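Local structure of phosphate-binding protein (5UB3) at residues His80-Met84 with Arg255-Pro259. The protein probably acts as a periplasmic substrate-binding receptor of the phosphonate-binding family, working together with a partner diguanylate cyclase in signalling. Numbering follows the deposited sequence.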
loop_
_atom_site.group_PDB
_atom_site.type_symbol
_atom_site.label_atom_id
_atom_site.label_comp_id
_atom_site.label_asym_id
_atom_site.label_seq_id
_atom_site.Cartn_x
_atom_site.Cartn_y
_atom_site.Cartn_z
ATOM N N HIS A 80 -5.086 13.854 4.237
ATOM C CA HIS A 80 -3.910 14.109 5.074
ATOM C C HIS A 80 -3.845 13.053 6.160
ATOM O O HIS A 80 -4.872 12.475 6.508
ATOM C CB HIS A 80 -3.934 15.536 5.657
ATOM C CG HIS A 80 -5.178 15.830 6.436
ATOM N ND1 HIS A 80 -6.342 16.234 5.826
ATOM C CD2 HIS A 80 -5.436 15.804 7.758
ATOM C CE1 HIS A 80 -7.294 16.383 6.732
ATOM N NE2 HIS A 80 -6.767 16.144 7.911
ATOM N N PRO A 81 -2.659 12.816 6.721
ATOM C CA PRO A 81 -2.541 11.758 7.720
ATOM C C PRO A 81 -3.263 12.032 9.039
ATOM O O PRO A 81 -3.248 13.159 9.502
ATOM C CB PRO A 81 -1.020 11.655 7.938
ATOM C CG PRO A 81 -0.394 12.283 6.724
ATOM C CD PRO A 81 -1.341 13.302 6.238
ATOM N N LEU A 82 -3.894 11.015 9.606
ATOM C CA LEU A 82 -4.559 11.091 10.881
ATOM C C LEU A 82 -3.712 10.407 11.944
ATOM O O LEU A 82 -3.478 10.996 13.003
ATOM C CB LEU A 82 -5.873 10.337 10.805
ATOM C CG LEU A 82 -6.740 10.379 12.069
ATOM C CD1 LEU A 82 -7.540 11.634 12.050
ATOM C CD2 LEU A 82 -7.651 9.173 12.099
ATOM N N LEU A 83 -3.326 9.157 11.669
ATOM C CA LEU A 83 -2.617 8.256 12.589
ATOM C C LEU A 83 -1.674 7.391 11.799
ATOM O O LEU A 83 -1.967 7.072 10.661
ATOM C CB LEU A 83 -3.588 7.316 13.335
ATOM C CG LEU A 83 -4.446 7.949 14.415
ATOM C CD1 LEU A 83 -5.508 6.996 14.917
ATOM C CD2 LEU A 83 -3.558 8.494 15.528
ATOM N N MET A 84 -0.512 7.057 12.342
ATOM C CA MET A 84 0.332 6.020 11.764
ATOM C C MET A 84 -0.201 4.685 12.246
ATOM O O MET A 84 -0.660 4.564 13.368
ATOM C CB MET A 84 1.818 6.174 12.143
ATOM C CG MET A 84 2.416 7.483 11.748
ATOM S SD MET A 84 2.294 7.900 10.006
ATOM C CE MET A 84 3.229 6.517 9.295
ATOM N N ARG A 255 -0.732 5.118 16.083
ATOM C CA ARG A 255 -0.082 6.086 16.867
ATOM C C ARG A 255 -0.072 7.476 16.235
ATOM O O ARG A 255 -0.287 7.623 15.009
ATOM C CB ARG A 255 1.285 5.555 17.282
ATOM C CG ARG A 255 2.334 5.651 16.267
ATOM C CD ARG A 255 3.613 4.821 16.595
ATOM N NE ARG A 255 4.418 5.209 15.427
ATOM C CZ ARG A 255 4.430 4.639 14.210
ATOM N NH1 ARG A 255 3.797 3.468 13.923
ATOM N NH2 ARG A 255 5.142 5.266 13.261
ATOM N N PRO A 256 0.047 8.507 17.093
ATOM C CA PRO A 256 0.025 9.844 16.603
ATOM C C PRO A 256 1.192 10.075 15.636
ATOM O O PRO A 256 2.270 9.458 15.758
ATOM C CB PRO A 256 0.269 10.685 17.865
ATOM C CG PRO A 256 -0.090 9.835 18.983
ATOM C CD PRO A 256 0.202 8.451 18.562
ATOM N N LEU A 257 0.977 10.959 14.712
ATOM C CA LEU A 257 2.047 11.411 13.899
ATOM C C LEU A 257 2.978 12.200 14.801
ATOM O O LEU A 257 2.563 12.770 15.816
ATOM C CB LEU A 257 1.579 12.278 12.762
ATOM C CG LEU A 257 1.190 11.314 11.588
ATOM C CD1 LEU A 257 -0.273 10.972 11.645
ATOM C CD2 LEU A 257 1.544 11.894 10.266
ATOM N N ASP A 258 4.224 12.216 14.388
ATOM C CA ASP A 258 5.292 12.829 15.165
ATOM C C ASP A 258 6.351 13.297 14.170
ATOM O O ASP A 258 6.183 13.104 12.936
ATOM C CB ASP A 258 5.768 11.897 16.289
ATOM C CG ASP A 258 6.452 10.629 15.795
ATOM O OD1 ASP A 258 7.209 10.696 14.816
ATOM O OD2 ASP A 258 6.250 9.574 16.436
ATOM N N PRO A 259 7.387 13.998 14.662
ATOM C CA PRO A 259 8.223 14.610 13.645
ATOM C C PRO A 259 8.915 13.543 12.783
ATOM O O PRO A 259 9.113 13.776 11.591
ATOM C CB PRO A 259 9.191 15.475 14.460
ATOM C CG PRO A 259 8.391 15.809 15.661
ATOM C CD PRO A 259 7.760 14.487 16.001
HETATM O O HOH W 1 -1.413 12.269 14.622
HETATM O O HOH W 2 1.263 2.749 14.829
#
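An antiparallel strand pairing that ends in a water-bridged divergence joins strand 79-87 to the end of strand 251-255, where the chain leaves the sheet for helix 259-277. Met-84 and Arg-255 form a hydrogen-bonded pair: Met-84 N donates to Arg-255 O (2.7 Å) and Arg-255 N to Met-84 O (2.8 Å), with their CA atoms 5.1 Å apart. Their side chains leave the same face of the sheet, and the Arg-255 side chain, extended through chi2 and chi3, runs alongside Met-84, so that Met-84 CB lies over one face of its guanidinium, 3.6 Å from NH2. Beyond this pair direct backbone bonding gives way to water 1, which donates to Leu-82 O (2.9 Å) and accepts from Leu-257 N (2.7 Å). On its other edge strand 79-87 carries a classic beta bulge, Leu-82 and Leu-83 both facing Glu-214 of strand 209-217; Leu-82, with a psi of -53°, departs from extended geometry. The pairing belongs to the mixed sheet of this periplasmic binding protein fold, bringing a late strand alongside one from the first third of the chain. Leu-257 fills the widening gap: its CD2 meets Pro-81 CB at 3.5 Å, its CD1 lies 3.5 Å from Leu-82 O, and its CG packs 3.9 Å from Met-84 SD. Helix 259-277 covers this apolar patch, with Leu-265 touching both Pro-81 and Met-84, while Leu-82 and Leu-83 pack against helix 222-235. Asp-258 then takes the N-cap position of helix 259-277, its side chain capping a backbone N just beyond Pro-259.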